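Local coordinates for protein 2-hydroxychromene-2-carboxylate isomerase (Pseudomonas putida, PDB 2IMF) that catalyses the reversible glutathione-dependent isomerisation of 2-hydroxychromene-2-carboxylate to trans-O-hydroxybenzylidenepyruvate in naphthalene breakdown, at residues A[20-25]-A[105-110]; A[161-166]-A[170-175]; A[176-179]-A[185-188]. All blocks are in the same frame, centred on the assembly; numbering follows the deposited sequence.

Contact 1 (A[20-25]-A[105-110]); sequences RLSKLA and YVNVVF. With PO4 (phosphate ion), chain D.
Ser22 meets Asn107 through a single pair of oxygens, with the serine OG 3.0 Å from OD1 of the amide. The rest of the serine lies further off, its CB 4.0 Å from the same OD1. With OG beside its own backbone N (chi1 -77°), the hydroxyl is also hydrogen-bonded to Asn18 O, one turn back in the same helix. Ser22 is modelled in two conformers, so the approach to Asn107 belongs to one of them and is somewhat doubtful. The firmer partner of OD1 is the side-chain amide of Asn18, whose ND2 donates to it.

The contact is small, burying 63 Å² in all. Ser22 and Asn107 are the nearest residues of the two segments, their CA atoms 8.1 Å apart. Helix 12-28, which carries Ser22, makes the crossover between the parallel strands 2-7 and 31-36 of the thioredoxin fold. Helix 99-115, which carries Asn107, belongs to the largely helical region inserted after strand 31-36. Further along that helix, Phe110 packs on Ser14, Tyr15 and Asn18.

Arg20 has no part in the Ser22 pair and holds a phosphate, probably from the crystallisation liquor. The grip is two-pronged. NH1 donates to O4 at 3.0 Å and 154°, and NH2 to O2 at 3.0 Å and 163°. The phosphorus lies at the edge of the guanidinium, in its plane. NH1 is also hydrogen-bonded to Tyr74 OH.

Contact 2 (A[161-166]-A[170-175]); sequences IERKVF and TMFLGD
Arg163 lays its guanidinium flat over one face of the Phe172 ring, the planes 11° apart and the centres 3.6 Å apart. This is a cation-pi stack, with CZ 3.5 Å from the ring atom CG. The arginine chain, extended from CG to NE, runs along the ring against the direction of the phenylalanine. Its CD adds a CH-pi contact to the same face. Val165 comes to the rim instead, its CG2 near the ring plane and 3.7 Å from CE1. Its other methyl, CG1, lies beside Thr170.

The solvent side, at exposed Gly174, is looser. There Arg163 NH2 stands 3.9 Å from Gly174 O and meets it only through two waters. Both lie in the guanidinium plane, accept from NH2, at 2.6 and 2.8 Å, and donate to the carbonyl. A third water, over the Phe166 ring and between buried residues, accepts from Phe166 N and donates to Thr170 OG1 at 2.7 Å. The main partner of Thr170 OG1 is Gly167 O. Phe166 lines the glutathione pocket and touches the ligand.

Helix 147-162 ends just before Arg163, closed by a Schellman motif with Lys164 at positive phi (80°). Strand 170-173 pairs with strand 2-7, from which Asp4 makes a salt bridge to Arg163 NH1 and Tyr6 OH a hydrogen bond. Strand 176-179 flanks it on the other edge, and helix 184-198 packs on Met171 and Leu173.

Contact 3 (A[176-179]-A[185-188]); sequences EMWW and FMLE. With GSH (glutathione), chain E.
Trp178 presses one face of its indole against the backbone and side chains of helix 184-198. Leu187 CA stands almost straight above the six-membered ring, 3.9 Å from its centroid and 6° off the normal, in a CH-pi contact. Leu187 CD1 comes within 3.5 Å of CZ3. At the pyrrole end Met186 CB lies 3.4 Å from NE1. The extended methionine chain then carries SD past the five-membered ring, 4.6 Å from its centroid. This Met-aromatic approach is oblique, 70° off the normal. Glu176 C lies over the opposite face, towards the rim.

Trp179, the next residue, points the other way from the strand. Its CG lies anti to the backbone N (chi1 168°), which carries the indole to glutathione. NE1 donates to the cysteinyl carbonyl O2 at 3.0 Å and has a weak bond to Val168 O. The carbonyl sits at the indole edge. Asn181 N and Asp182 OD2 hold the same glutathione, as does Lys59 NZ of the second subunit.

The strand is fixed from both edges. Trp178 is hydrogen-bonded through its backbone to Met171. Across the dimer interface, Tyr62 OH of the second subunit is hydrogen-bonded to Trp179 N, and Arg69 NH1 of that subunit to Met177 O. Met186 packs on its Trp70. Hairpin strand followed by helix is the beta-beta-alpha closing half of the thioredoxin fold, here turned to the glutathione site of a kappa-class transferase.

Contacts 2 and 3 are closest, their centres about 10 Å apart, because strands 170-173 and 176-179 are neighbours in one sheet. Phe172 CZ touches Met177 SD at 3.3 Å. The Phe166 and Trp179 rings meet edge-to-face, Phe166 CE1 to Trp179 CD2 3.5 Å, and both line the glutathione pocket. Contact 1 is further off, its centre about 19 Å from that of contact 2 and 17 Å from that of contact 3. Its Ser22 side chain is about 11 Å from that of Asn181, a glutathione-binding residue. A salt bridge, Arg20 NE to Glu188 OE2 at 2.7 Å, ties it to contact 3. Leu21 of contact 1 packs on contacts 2 and 3, on Met171 and Leu187.

Contact 1 (A[20-25]-A[105-110])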
loop_
_atom_site.group_PDB
_atom_site.type_symbol
_atom_site.label_atom_id
_atom_site.label_comp_id
_atom_site.label_asym_id
_atom_site.label_seq_id
_atom_site.Cartn_x
_atom_site.Cartn_y
_atom_site.Cartn_z
ATOM N N ARG A 20 9.887 1.916 13.145
ATOM C CA ARG A 20 9.168 3.139 13.495
ATOM C C ARG A 20 8.453 2.894 14.788
ATOM O O ARG A 20 8.474 3.774 15.675
ATOM C CB ARG A 20 8.196 3.457 12.374
ATOM C CG ARG A 20 7.166 4.554 12.666
ATOM C CD ARG A 20 6.831 5.110 11.349
ATOM N NE ARG A 20 5.841 6.211 11.364
ATOM C CZ ARG A 20 5.479 6.867 10.263
ATOM N NH1 ARG A 20 5.951 6.539 9.038
ATOM N NH2 ARG A 20 4.533 7.788 10.372
ATOM N N LEU A 21 7.832 1.734 15.012
ATOM C CA LEU A 21 7.196 1.429 16.286
ATOM C C LEU A 21 8.176 1.430 17.434
ATOM O O LEU A 21 7.814 1.888 18.528
ATOM C CB LEU A 21 6.446 0.108 16.254
ATOM C CG LEU A 21 5.235 0.170 15.326
ATOM C CD1 LEU A 21 4.847 -1.304 14.960
ATOM C CD2 LEU A 21 4.055 0.861 16.097
ATOM N N SER A 22 9.369 0.916 17.230
ATOM C CA SER A 22 10.372 0.892 18.326
ATOM C C SER A 22 10.733 2.283 18.720
ATOM O O SER A 22 10.890 2.499 19.937
ATOM C CB SER A 22 11.581 0.123 17.897
ATOM O OG SER A 22 11.214 -1.219 17.997
ATOM N N LYS A 23 10.852 3.196 17.749
ATOM C CA LYS A 23 11.135 4.609 18.090
ATOM C C LYS A 23 10.011 5.223 18.861
ATOM O O LYS A 23 10.263 6.052 19.749
ATOM C CB LYS A 23 11.477 5.453 16.875
ATOM C CG LYS A 23 12.821 5.083 16.294
ATOM C CD LYS A 23 13.450 6.226 15.561
ATOM C CE LYS A 23 14.872 5.864 15.187
ATOM N NZ LYS A 23 15.533 4.957 16.207
ATOM N N LEU A 24 8.766 4.850 18.579
ATOM C CA LEU A 24 7.645 5.394 19.336
ATOM C C LEU A 24 7.685 4.888 20.733
ATOM O O LEU A 24 7.378 5.615 21.708
ATOM C CB LEU A 24 6.313 4.991 18.685
ATOM C CG LEU A 24 5.991 5.644 17.340
ATOM C CD1 LEU A 24 4.818 4.970 16.620
ATOM C CD2 LEU A 24 5.790 7.167 17.415
ATOM N N ALA A 25 8.067 3.630 20.883
ATOM C CA ALA A 25 8.216 3.059 22.203
ATOM C C ALA A 25 9.280 3.841 22.985
ATOM O O ALA A 25 9.023 4.342 24.087
ATOM C CB ALA A 25 8.579 1.596 22.102
ATOM N N TYR A 105 14.633 -8.944 21.121
ATOM C CA TYR A 105 14.698 -10.069 20.141
ATOM C C TYR A 105 14.210 -9.585 18.771
ATOM O O TYR A 105 14.886 -9.758 17.755
ATOM C CB TYR A 105 13.888 -11.246 20.579
ATOM C CG TYR A 105 13.899 -12.437 19.640
ATOM C CD1 TYR A 105 14.948 -13.327 19.642
ATOM C CD2 TYR A 105 12.924 -12.537 18.699
ATOM C CE1 TYR A 105 14.928 -14.427 18.788
ATOM C CE2 TYR A 105 12.873 -13.591 17.842
ATOM C CZ TYR A 105 13.922 -14.548 17.876
ATOM O OH TYR A 105 13.895 -15.634 17.053
ATOM N N VAL A 106 13.045 -8.962 18.717
ATOM C CA VAL A 106 12.484 -8.554 17.437
ATOM C C VAL A 106 13.453 -7.576 16.781
ATOM O O VAL A 106 13.692 -7.674 15.555
ATOM C CB VAL A 106 11.081 -7.994 17.667
ATOM C CG1 VAL A 106 10.569 -7.363 16.380
ATOM C CG2 VAL A 106 10.161 -9.109 18.141
ATOM N N ASN A 107 14.016 -6.597 17.523
ATOM C CA ASN A 107 14.937 -5.675 16.932
ATOM C C ASN A 107 16.208 -6.324 16.405
ATOM O O ASN A 107 16.653 -6.039 15.308
ATOM C CB ASN A 107 15.291 -4.569 17.986
ATOM C CG ASN A 107 14.126 -3.627 18.300
ATOM O OD1 ASN A 107 13.164 -3.511 17.534
ATOM N ND2 ASN A 107 14.198 -2.970 19.463
ATOM N N VAL A 108 16.792 -7.192 17.205
ATOM C CA VAL A 108 18.051 -7.792 16.773
ATOM C C VAL A 108 17.832 -8.680 15.535
ATOM O O VAL A 108 18.627 -8.627 14.585
ATOM C CB VAL A 108 18.595 -8.675 17.946
ATOM C CG1 VAL A 108 19.647 -9.652 17.480
ATOM C CG2 VAL A 108 19.134 -7.765 19.109
ATOM N N VAL A 109 16.733 -9.442 15.499
ATOM C CA VAL A 109 16.508 -10.344 14.372
ATOM C C VAL A 109 16.180 -9.517 13.123
ATOM O O VAL A 109 16.706 -9.766 12.026
ATOM C CB VAL A 109 15.428 -11.379 14.646
ATOM C CG1 VAL A 109 15.100 -12.225 13.418
ATOM C CG2 VAL A 109 15.852 -12.293 15.788
ATOM N N PHE A 110 15.312 -8.488 13.255
ATOM C CA PHE A 110 15.006 -7.704 12.067
ATOM C C PHE A 110 16.236 -7.018 11.577
ATOM O O PHE A 110 16.439 -6.898 10.357
ATOM C CB PHE A 110 13.853 -6.706 12.367
ATOM C CG PHE A 110 12.508 -7.195 11.912
ATOM C CD1 PHE A 110 12.341 -7.530 10.609
ATOM C CD2 PHE A 110 11.414 -7.199 12.723
ATOM C CE1 PHE A 110 11.096 -7.899 10.121
ATOM C CE2 PHE A 110 10.178 -7.596 12.277
ATOM C CZ PHE A 110 10.031 -8.003 10.987
HETATM P P PO4 D . 4.457 9.071 6.759
HETATM O O1 PO4 D . 4.661 10.170 5.699
HETATM O O2 PO4 D . 4.082 9.732 8.085
HETATM O O3 PO4 D . 3.557 7.968 6.253
HETATM O O4 PO4 D . 5.843 8.533 6.836
#

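Contact 2 (A[161-166]-A[170-175])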
loop_
_atom_site.group_PDB
_atom_site.type_symbol
_atom_site.label_atom_id
_atom_site.label_comp_id
_atom_site.label_asym_id
_atom_site.label_seq_id
_atom_site.Cartn_x
_atom_site.Cartn_y
_atom_site.Cartn_z
ATOM N N ILE A 161 -5.534 -14.767 12.545
ATOM C CA ILE A 161 -6.536 -15.026 11.514
ATOM C C ILE A 161 -7.941 -14.736 12.087
ATOM O O ILE A 161 -8.790 -14.150 11.423
ATOM C CB ILE A 161 -6.391 -16.464 11.088
ATOM C CG1 ILE A 161 -5.056 -16.651 10.316
ATOM C CG2 ILE A 161 -7.615 -16.972 10.239
ATOM C CD1 ILE A 161 -4.738 -18.097 9.910
ATOM N N GLU A 162 -8.215 -15.220 13.311
ATOM C CA GLU A 162 -9.541 -14.923 13.951
ATOM C C GLU A 162 -9.805 -13.455 14.097
ATOM O O GLU A 162 -10.966 -13.008 14.029
ATOM C CB GLU A 162 -9.639 -15.629 15.304
ATOM C CG GLU A 162 -9.711 -17.135 15.207
ATOM C CD GLU A 162 -9.693 -17.773 16.602
ATOM O OE1 GLU A 162 -9.005 -17.255 17.538
ATOM O OE2 GLU A 162 -10.389 -18.789 16.765
ATOM N N ARG A 163 -8.743 -12.681 14.229
ATOM C CA ARG A 163 -8.817 -11.227 14.354
ATOM C C ARG A 163 -8.906 -10.462 13.031
ATOM O O ARG A 163 -8.903 -9.253 13.021
ATOM C CB ARG A 163 -7.664 -10.716 15.198
ATOM C CG ARG A 163 -8.029 -9.492 16.092
ATOM C CD ARG A 163 -6.936 -9.132 16.996
ATOM N NE ARG A 163 -7.235 -7.855 17.594
ATOM C CZ ARG A 163 -6.443 -7.155 18.338
ATOM N NH1 ARG A 163 -5.208 -7.573 18.568
ATOM N NH2 ARG A 163 -6.915 -6.050 18.873
ATOM N N LYS A 164 -8.929 -11.230 11.943
ATOM C CA LYS A 164 -9.106 -10.689 10.587
ATOM C C LYS A 164 -7.811 -10.116 10.038
ATOM O O LYS A 164 -7.825 -9.323 9.099
ATOM C CB LYS A 164 -10.268 -9.697 10.518
ATOM C CG LYS A 164 -11.598 -10.399 10.913
ATOM C CD LYS A 164 -12.868 -9.751 10.374
ATOM C CE LYS A 164 -14.046 -10.035 11.348
ATOM N NZ LYS A 164 -14.372 -11.520 11.459
ATOM N N VAL A 165 -6.688 -10.521 10.616
ATOM C CA VAL A 165 -5.365 -10.140 10.061
ATOM C C VAL A 165 -5.156 -10.969 8.796
ATOM O O VAL A 165 -5.277 -12.203 8.791
ATOM C CB VAL A 165 -4.284 -10.479 11.048
ATOM C CG1 VAL A 165 -2.924 -10.273 10.381
ATOM C CG2 VAL A 165 -4.447 -9.629 12.290
ATOM N N PHE A 166 -4.833 -10.273 7.679
ATOM C CA PHE A 166 -4.588 -10.947 6.374
ATOM C C PHE A 166 -3.140 -10.744 5.864
ATOM O O PHE A 166 -2.758 -11.357 4.865
ATOM C CB PHE A 166 -5.590 -10.427 5.317
ATOM C CG PHE A 166 -5.463 -8.934 5.096
ATOM C CD1 PHE A 166 -4.446 -8.424 4.241
ATOM C CD2 PHE A 166 -6.316 -8.024 5.780
ATOM C CE1 PHE A 166 -4.249 -7.068 4.130
ATOM C CE2 PHE A 166 -6.102 -6.667 5.636
ATOM C CZ PHE A 166 -5.090 -6.180 4.773
ATOM N N THR A 170 0.741 -5.625 10.644
ATOM C CA THR A 170 -0.643 -5.251 11.000
ATOM C C THR A 170 -0.570 -4.719 12.433
ATOM O O THR A 170 0.121 -5.294 13.280
ATOM C CB THR A 170 -1.644 -6.388 10.780
ATOM O OG1 THR A 170 -1.693 -6.629 9.372
ATOM C CG2 THR A 170 -3.028 -5.922 11.195
ATOM N N MET A 171 -1.291 -3.627 12.669
ATOM C CA MET A 171 -1.266 -2.932 13.983
ATOM C C MET A 171 -2.699 -2.754 14.424
ATOM O O MET A 171 -3.541 -2.349 13.590
ATOM C CB MET A 171 -0.562 -1.564 13.983
ATOM C CG MET A 171 0.926 -1.675 13.807
ATOM S SD MET A 171 1.614 -2.129 12.197
ATOM C CE MET A 171 0.812 -0.995 11.053
ATOM N N PHE A 172 -3.003 -2.933 15.728
ATOM C CA PHE A 172 -4.360 -2.613 16.254
ATOM C C PHE A 172 -4.147 -1.644 17.383
ATOM O O PHE A 172 -3.261 -1.834 18.231
ATOM C CB PHE A 172 -5.083 -3.825 16.839
ATOM C CG PHE A 172 -5.581 -4.858 15.854
ATOM C CD1 PHE A 172 -4.694 -5.768 15.298
ATOM C CD2 PHE A 172 -6.914 -4.912 15.522
ATOM C CE1 PHE A 172 -5.160 -6.748 14.429
ATOM C CE2 PHE A 172 -7.390 -5.883 14.664
ATOM C CZ PHE A 172 -6.529 -6.791 14.137
ATOM N N LEU A 173 -5.106 -0.734 17.462
ATOM C CA LEU A 173 -5.337 0.124 18.650
ATOM C C LEU A 173 -6.828 0.045 18.885
ATOM O O LEU A 173 -7.650 0.477 18.050
ATOM C CB LEU A 173 -4.887 1.519 18.394
ATOM C CG LEU A 173 -5.154 2.439 19.578
ATOM C CD1 LEU A 173 -4.354 1.980 20.791
ATOM C CD2 LEU A 173 -4.641 3.759 19.113
ATOM N N GLY A 174 -7.248 -0.536 20.014
ATOM C CA GLY A 174 -8.665 -0.594 20.259
ATOM C C GLY A 174 -9.269 -1.483 19.208
ATOM O O GLY A 174 -8.775 -2.600 18.971
ATOM N N ASP A 175 -10.342 -1.030 18.556
ATOM C CA ASP A 175 -10.992 -1.802 17.492
ATOM C C ASP A 175 -10.464 -1.466 16.061
ATOM O O ASP A 175 -11.072 -1.921 15.095
ATOM C CB ASP A 175 -12.510 -1.594 17.564
ATOM C CG ASP A 175 -13.097 -2.213 18.844
ATOM O OD1 ASP A 175 -12.971 -3.460 19.001
ATOM O OD2 ASP A 175 -13.712 -1.448 19.593
HETATM O O HOH W 1 -6.608 -3.871 20.253
HETATM O O HOH W 2 -9.498 -5.267 18.308
HETATM O O HOH W 3 -3.833 -7.500 7.906
#

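Contact 3 (A[176-179]-A[185-188])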
loop_
_atom_site.group_PDB
_atom_site.type_symbol
_atom_site.label_atom_id
_atom_site.label_comp_id
_atom_site.label_asym_id
_atom_site.label_seq_id
_atom_site.Cartn_x
_atom_site.Cartn_y
_atom_site.Cartn_z
ATOM N N GLU A 176 -9.477 -0.593 16.002
ATOM C CA GLU A 176 -8.988 -0.131 14.651
ATOM C C GLU A 176 -7.759 -0.930 14.359
ATOM O O GLU A 176 -6.836 -1.126 15.178
ATOM C CB GLU A 176 -8.589 1.321 14.665
ATOM C CG GLU A 176 -9.859 2.199 14.627
ATOM C CD GLU A 176 -9.528 3.653 14.614
ATOM O OE1 GLU A 176 -8.912 4.189 15.523
ATOM O OE2 GLU A 176 -9.915 4.306 13.612
ATOM N N MET A 177 -7.768 -1.343 13.115
ATOM C CA MET A 177 -6.697 -2.195 12.468
ATOM C C MET A 177 -6.145 -1.421 11.302
ATOM O O MET A 177 -6.924 -0.875 10.478
ATOM C CB MET A 177 -7.248 -3.510 11.917
ATOM C CG MET A 177 -6.100 -4.530 11.575
ATOM S SD MET A 177 -6.576 -6.064 10.915
ATOM C CE MET A 177 -6.725 -5.553 9.226
ATOM N N TRP A 178 -4.809 -1.303 11.225
ATOM C CA TRP A 178 -4.106 -0.770 10.031
ATOM C C TRP A 178 -3.135 -1.802 9.539
ATOM O O TRP A 178 -2.424 -2.414 10.322
ATOM C CB TRP A 178 -3.391 0.531 10.367
ATOM C CG TRP A 178 -4.249 1.695 10.890
ATOM C CD1 TRP A 178 -4.940 2.561 10.158
ATOM C CD2 TRP A 178 -4.589 1.925 12.268
ATOM N NE1 TRP A 178 -5.662 3.444 11.002
ATOM C CE2 TRP A 178 -5.436 3.048 12.290
ATOM C CE3 TRP A 178 -4.223 1.313 13.459
ATOM C CZ2 TRP A 178 -5.959 3.583 13.473
ATOM C CZ3 TRP A 178 -4.740 1.878 14.668
ATOM C CH2 TRP A 178 -5.564 3.005 14.647
ATOM N N TRP A 179 -3.042 -1.857 8.218
ATOM C CA TRP A 179 -2.083 -2.752 7.593
ATOM C C TRP A 179 -1.106 -1.934 6.793
ATOM O O TRP A 179 -1.521 -1.116 5.958
ATOM C CB TRP A 179 -2.790 -3.696 6.664
ATOM C CG TRP A 179 -1.883 -4.489 5.751
ATOM C CD1 TRP A 179 -0.936 -5.391 6.085
ATOM C CD2 TRP A 179 -1.951 -4.471 4.317
ATOM N NE1 TRP A 179 -0.378 -5.935 4.930
ATOM C CE2 TRP A 179 -1.018 -5.415 3.840
ATOM C CE3 TRP A 179 -2.786 -3.834 3.399
ATOM C CZ2 TRP A 179 -0.852 -5.688 2.469
ATOM C CZ3 TRP A 179 -2.608 -4.085 2.012
ATOM C CH2 TRP A 179 -1.652 -5.007 1.577
ATOM N N PHE A 185 1.136 6.335 10.081
ATOM C CA PHE A 185 0.795 7.752 10.369
ATOM C C PHE A 185 -0.620 7.804 10.898
ATOM O O PHE A 185 -0.955 8.679 11.764
ATOM C CB PHE A 185 0.975 8.670 9.168
ATOM C CG PHE A 185 -0.123 8.572 8.137
ATOM C CD1 PHE A 185 -0.063 7.643 7.092
ATOM C CD2 PHE A 185 -1.178 9.462 8.175
ATOM C CE1 PHE A 185 -1.107 7.597 6.135
ATOM C CE2 PHE A 185 -2.195 9.435 7.263
ATOM C CZ PHE A 185 -2.182 8.490 6.209
ATOM N N MET A 186 -1.474 6.858 10.486
ATOM C CA MET A 186 -2.840 6.916 11.008
ATOM C C MET A 186 -2.905 6.384 12.408
ATOM O O MET A 186 -3.712 6.888 13.259
ATOM C CB MET A 186 -3.772 6.075 10.133
ATOM C CG MET A 186 -3.956 6.632 8.730
ATOM S SD MET A 186 -5.049 5.498 7.816
ATOM C CE MET A 186 -5.241 6.306 6.250
ATOM N N LEU A 187 -2.118 5.364 12.729
ATOM C CA LEU A 187 -2.051 4.876 14.090
ATOM C C LEU A 187 -1.504 6.012 14.969
ATOM O O LEU A 187 -2.031 6.215 16.085
ATOM C CB LEU A 187 -1.052 3.722 14.127
ATOM C CG LEU A 187 -0.703 3.212 15.552
ATOM C CD1 LEU A 187 -1.851 2.666 16.405
ATOM C CD2 LEU A 187 0.332 2.189 15.523
ATOM N N GLU A 188 -0.541 6.777 14.498
ATOM C CA GLU A 188 0.073 7.794 15.305
ATOM C C GLU A 188 -1.004 8.848 15.532
ATOM O O GLU A 188 -1.154 9.364 16.664
ATOM C CB GLU A 188 1.297 8.320 14.633
ATOM C CG GLU A 188 2.467 7.308 14.796
ATOM C CD GLU A 188 3.538 7.493 13.746
ATOM O OE1 GLU A 188 3.532 8.477 12.957
ATOM O OE2 GLU A 188 4.461 6.630 13.696
HETATM N N1 GSH E . 1.854 -0.749 1.392
HETATM C CA1 GSH E . 2.452 -1.605 2.367
HETATM C C1 GSH E . 3.379 -0.959 3.333
HETATM O O11 GSH E . 3.714 -1.563 4.355
HETATM O O12 GSH E . 3.864 0.075 2.824
HETATM C CB1 GSH E . 2.592 -3.052 1.907
HETATM C CG1 GSH E . 2.662 -4.134 2.983
HETATM C CD1 GSH E . 2.804 -5.492 2.354
HETATM O OE1 GSH E . 2.840 -5.596 1.030
HETATM N N2 GSH E . 2.921 -6.558 3.110
HETATM C CA2 GSH E . 2.889 -7.925 2.605
HETATM C C2 GSH E . 1.602 -8.600 2.801
HETATM O O2 GSH E . 0.997 -8.490 4.003
HETATM C CB2 GSH E . 4.001 -8.732 3.349
HETATM S SG2 GSH E . 5.691 -8.234 2.840
HETATM N N3 GSH E . 1.037 -9.257 1.830
HETATM C CA3 GSH E . -0.339 -9.726 1.992
HETATM C C3 GSH E . -1.202 -9.048 0.952
HETATM O O31 GSH E . -2.420 -9.303 0.961
HETATM O O32 GSH E . -0.668 -8.296 0.071
#